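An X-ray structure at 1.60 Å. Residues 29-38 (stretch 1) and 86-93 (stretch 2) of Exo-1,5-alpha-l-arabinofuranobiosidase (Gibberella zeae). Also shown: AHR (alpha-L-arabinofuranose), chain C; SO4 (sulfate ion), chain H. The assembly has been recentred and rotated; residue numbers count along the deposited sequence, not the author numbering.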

# COMPACT_ATOMS: atom_id res chain seq x y z
N LEU A 29 7.15 -10.33 -2.37
CA LEU A 29 7.30 -8.88 -2.46
C LEU A 29 5.97 -8.30 -1.98
O LEU A 29 4.93 -8.98 -2.01
CB LEU A 29 7.58 -8.46 -3.92
CG LEU A 29 8.16 -7.07 -4.13
CD1 LEU A 29 9.64 -6.99 -3.65
CD2 LEU A 29 8.01 -6.60 -5.59
N TYR A 30 5.97 -7.03 -1.56
CA TYR A 30 4.68 -6.30 -1.44
C TYR A 30 3.82 -6.80 -0.30
O TYR A 30 2.69 -7.24 -0.51
CB TYR A 30 3.92 -6.29 -2.79
CG TYR A 30 3.11 -5.03 -3.05
CD1 TYR A 30 3.54 -4.08 -3.99
CD2 TYR A 30 1.90 -4.81 -2.40
CE1 TYR A 30 2.82 -2.95 -4.26
CE2 TYR A 30 1.16 -3.67 -2.65
CZ TYR A 30 1.61 -2.75 -3.60
OH TYR A 30 0.88 -1.60 -3.86
N ALA A 31 4.32 -6.70 0.93
CA ALA A 31 3.60 -7.15 2.12
C ALA A 31 2.54 -6.13 2.54
O ALA A 31 2.79 -4.93 2.51
CB ALA A 31 4.60 -7.40 3.30
N ARG A 32 1.40 -6.66 2.98
CA ARG A 32 0.29 -5.84 3.48
C ARG A 32 -0.37 -6.48 4.68
O ARG A 32 -0.74 -7.67 4.62
CB ARG A 32 -0.75 -5.61 2.36
CG ARG A 32 -0.25 -4.67 1.27
CD ARG A 32 -0.13 -3.24 1.73
NE ARG A 32 0.19 -2.30 0.68
CZ ARG A 32 1.40 -1.90 0.33
NH1 ARG A 32 2.49 -2.41 0.86
NH2 ARG A 32 1.52 -0.95 -0.57
N PRO A 33 -0.61 -5.68 5.76
CA PRO A 33 -1.31 -6.17 6.95
C PRO A 33 -2.68 -5.56 7.12
O PRO A 33 -3.00 -4.54 6.51
CB PRO A 33 -0.45 -5.62 8.08
CG PRO A 33 -0.06 -4.29 7.60
CD PRO A 33 0.04 -4.39 6.06
N LEU A 34 -3.48 -6.22 7.93
CA LEU A 34 -4.83 -5.70 8.28
C LEU A 34 -5.22 -6.11 9.69
O LEU A 34 -5.10 -7.28 10.05
CB LEU A 34 -5.86 -6.24 7.28
CG LEU A 34 -7.33 -5.90 7.53
CD1 LEU A 34 -7.56 -4.39 7.34
CD2 LEU A 34 -8.33 -6.73 6.66
N GLU A 35 -5.75 -5.15 10.46
CA GLU A 35 -6.35 -5.49 11.77
C GLU A 35 -7.87 -5.52 11.65
O GLU A 35 -8.46 -4.51 11.25
CB GLU A 35 -5.96 -4.47 12.85
CG GLU A 35 -6.42 -4.86 14.25
CD GLU A 35 -6.06 -3.83 15.33
OE1 GLU A 35 -6.34 -2.64 15.11
OE2 GLU A 35 -5.52 -4.24 16.38
N LEU A 36 -8.49 -6.64 12.00
CA LEU A 36 -9.93 -6.74 12.02
C LEU A 36 -10.51 -6.16 13.30
O LEU A 36 -9.78 -5.93 14.27
CB LEU A 36 -10.36 -8.18 11.85
CG LEU A 36 -9.82 -8.95 10.65
CD1 LEU A 36 -10.50 -10.33 10.61
CD2 LEU A 36 -10.04 -8.13 9.36
N SER A 37 -11.83 -5.94 13.31
CA SER A 37 -12.47 -5.32 14.47
C SER A 37 -12.40 -6.17 15.72
O SER A 37 -12.48 -5.63 16.83
CB SER A 37 -13.93 -5.01 14.13
OG SER A 37 -14.63 -6.20 13.93
N ASP A 38 -12.20 -7.47 15.56
CA ASP A 38 -12.00 -8.41 16.70
C ASP A 38 -10.55 -8.57 17.18
O ASP A 38 -10.28 -9.35 18.09
CB ASP A 38 -12.65 -9.76 16.41
CG ASP A 38 -11.97 -10.55 15.33
OD1 ASP A 38 -10.87 -10.15 14.84
OD2 ASP A 38 -12.58 -11.60 14.96
N TYR A 86 -0.02 -9.14 -8.77
CA TYR A 86 0.69 -7.98 -8.25
C TYR A 86 -0.18 -7.17 -7.27
O TYR A 86 -1.38 -7.06 -7.45
CB TYR A 86 1.13 -7.01 -9.36
CG TYR A 86 2.33 -7.40 -10.21
CD1 TYR A 86 3.19 -8.46 -9.87
CD2 TYR A 86 2.64 -6.64 -11.33
CE1 TYR A 86 4.33 -8.75 -10.63
CE2 TYR A 86 3.77 -6.93 -12.10
CZ TYR A 86 4.59 -8.00 -11.75
OH TYR A 86 5.73 -8.25 -12.50
N GLN A 87 0.48 -6.58 -6.29
CA GLN A 87 -0.05 -5.43 -5.54
C GLN A 87 -1.34 -5.66 -4.78
O GLN A 87 -2.27 -4.86 -4.86
CB GLN A 87 -0.15 -4.22 -6.50
CG GLN A 87 1.23 -3.85 -7.11
CD GLN A 87 1.24 -3.62 -8.60
OE1 GLN A 87 0.21 -3.36 -9.22
NE2 GLN A 87 2.43 -3.69 -9.20
N PRO A 88 -1.36 -6.72 -3.94
CA PRO A 88 -2.49 -6.96 -3.08
C PRO A 88 -2.66 -5.87 -2.03
O PRO A 88 -1.69 -5.22 -1.63
CB PRO A 88 -2.15 -8.30 -2.42
CG PRO A 88 -0.65 -8.25 -2.33
CD PRO A 88 -0.23 -7.59 -3.64
N GLN A 89 -3.90 -5.65 -1.62
CA GLN A 89 -4.23 -4.64 -0.56
C GLN A 89 -5.43 -5.16 0.21
O GLN A 89 -6.47 -5.45 -0.36
CB GLN A 89 -4.46 -3.26 -1.17
CG GLN A 89 -4.86 -2.19 -0.15
CD GLN A 89 -3.71 -1.81 0.75
OE1 GLN A 89 -3.90 -1.67 1.98
NE2 GLN A 89 -2.56 -1.65 0.19
N LEU A 90 -5.28 -5.31 1.53
CA LEU A 90 -6.37 -5.75 2.39
C LEU A 90 -7.03 -4.56 3.05
O LEU A 90 -6.35 -3.57 3.44
CB LEU A 90 -5.83 -6.70 3.48
CG LEU A 90 -5.29 -8.04 2.97
CD1 LEU A 90 -4.52 -8.77 4.10
CD2 LEU A 90 -6.49 -8.90 2.48
N TYR A 91 -8.33 -4.66 3.30
CA TYR A 91 -9.11 -3.54 3.84
C TYR A 91 -10.37 -4.11 4.49
O TYR A 91 -11.01 -5.01 3.96
CB TYR A 91 -9.53 -2.61 2.70
CG TYR A 91 -10.35 -1.43 3.13
CD1 TYR A 91 -9.75 -0.39 3.82
CD2 TYR A 91 -11.72 -1.37 2.89
CE1 TYR A 91 -10.47 0.68 4.29
CE2 TYR A 91 -12.45 -0.27 3.32
CZ TYR A 91 -11.84 0.74 4.02
OH TYR A 91 -12.55 1.83 4.50
N GLU A 92 -10.75 -3.58 5.63
CA GLU A 92 -12.00 -4.00 6.28
C GLU A 92 -13.05 -2.91 6.12
O GLU A 92 -12.82 -1.74 6.49
CB GLU A 92 -11.75 -4.26 7.77
CG GLU A 92 -12.98 -4.76 8.54
CD GLU A 92 -12.76 -4.77 10.06
OE1 GLU A 92 -12.47 -3.69 10.65
OE2 GLU A 92 -12.90 -5.85 10.66
N LEU A 93 -14.24 -3.29 5.62
CA LEU A 93 -15.33 -2.31 5.54
C LEU A 93 -15.75 -1.75 6.90
O LEU A 93 -16.08 -2.53 7.83
CB LEU A 93 -16.55 -2.97 4.89
CG LEU A 93 -16.43 -3.37 3.42
CD1 LEU A 93 -17.85 -3.71 2.83
CD2 LEU A 93 -15.72 -2.30 2.53
O5 AHR C . 4.60 -5.03 -7.56
C5 AHR C . 5.51 -5.58 -8.52
C4 AHR C . 6.22 -4.51 -9.31
O4 AHR C . 5.33 -3.73 -10.09
C3 AHR C . 7.18 -5.07 -10.37
O3 AHR C . 8.46 -5.49 -9.83
C2 AHR C . 7.36 -3.87 -11.27
O2 AHR C . 7.68 -4.17 -12.64
C1 AHR C . 6.04 -3.16 -11.16
S SO4 H . -11.01 3.67 6.64
O1 SO4 H . -11.54 3.88 5.32
O2 SO4 H . -9.54 3.42 6.55
O3 SO4 H . -11.31 4.82 7.48
O4 SO4 H . -11.64 2.52 7.28
O HOH W 1 -1.73 -2.24 -3.80
O HOH W 2 -3.51 -4.08 3.72
O HOH W 3 -10.61 -3.19 12.39

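The two strands, 29-35 and 87-92, run in nearly the same direction, 6° apart, with axes 6.5 Å apart at their closest. No backbone-to-backbone hydrogen bond joins them, so the contact rests on side chains and waters.

At one end, Y30 points its CA-to-CB bond toward stretch 2. Its chi1 of -147° lies between the usual wells, and in this pose the ring lies flat against the backbone of Q87, whose CA sits 3.6 Å from the ring centroid of Y30 and only 13° off the ring normal, a CH-pi contact. A tyrosine suits the place because its broad face packs on carbon while its hydroxyl reaches an ordered water: Y30 OH donates to water 1 at 2.7 Å, and that water donates in turn to Q87 O at 2.9 Å. P88 adds a compact apolar neighbour, with its CD 3.7 Å from Y30 CD2. The CA-to-CB bond of Q87 points sideways, and the end of the side chain turns from stretch 1 to the sugar, where its NE2 donates a 3.0 Å hydrogen bond to O5 of the arabinofuranose. Q87 and Y30, which pack against each other, thus both border the sugar, Y30 CD1 lying 3.8 Å from O5 of the arabinofuranose; Y86, which does not touch stretch 1, lays a ring face against C5 of the same sugar.

R32 also points toward stretch 2, but with chi1 and chi2 both m its chain folds back, so that NH1 donates to A31 O, the carbonyl of the preceding residue, at 3.0 Å. The guanidinium presents its edge to Q89, with R32 NE 2.9 Å from the atom modelled as Q89 NE2; the amide is probably turned over in the model. R32 CG packs 3.3 Å from P88 O, a carbonyl buried here without a hydrogen-bond partner.

Further along, the contact becomes apolar. L34, with chi1 t and chi2 p, meets L90, with chi1 m and chi2 t, at 3.8 Å between their CB atoms, and L34 CD1 extends to 3.7 Å from E92 N. Branched, flexible leucines fill such a space without needing polar partners. Beside them, water 2 lies 2.9 Å from both P33 O and L90 O.

E92 closes the contact. Its chi1 and chi2 are both t, and this extended chain carries the carboxylate to the loop after strand 29-35, where E92 OE2 accepts a hydrogen bond from S37 N at 2.9 Å. Water 3 donates to E92 OE1 at 2.6 Å and to E35 O at 2.8 Å, so the carboxylate reaches the loop directly and the strand's last residue through water.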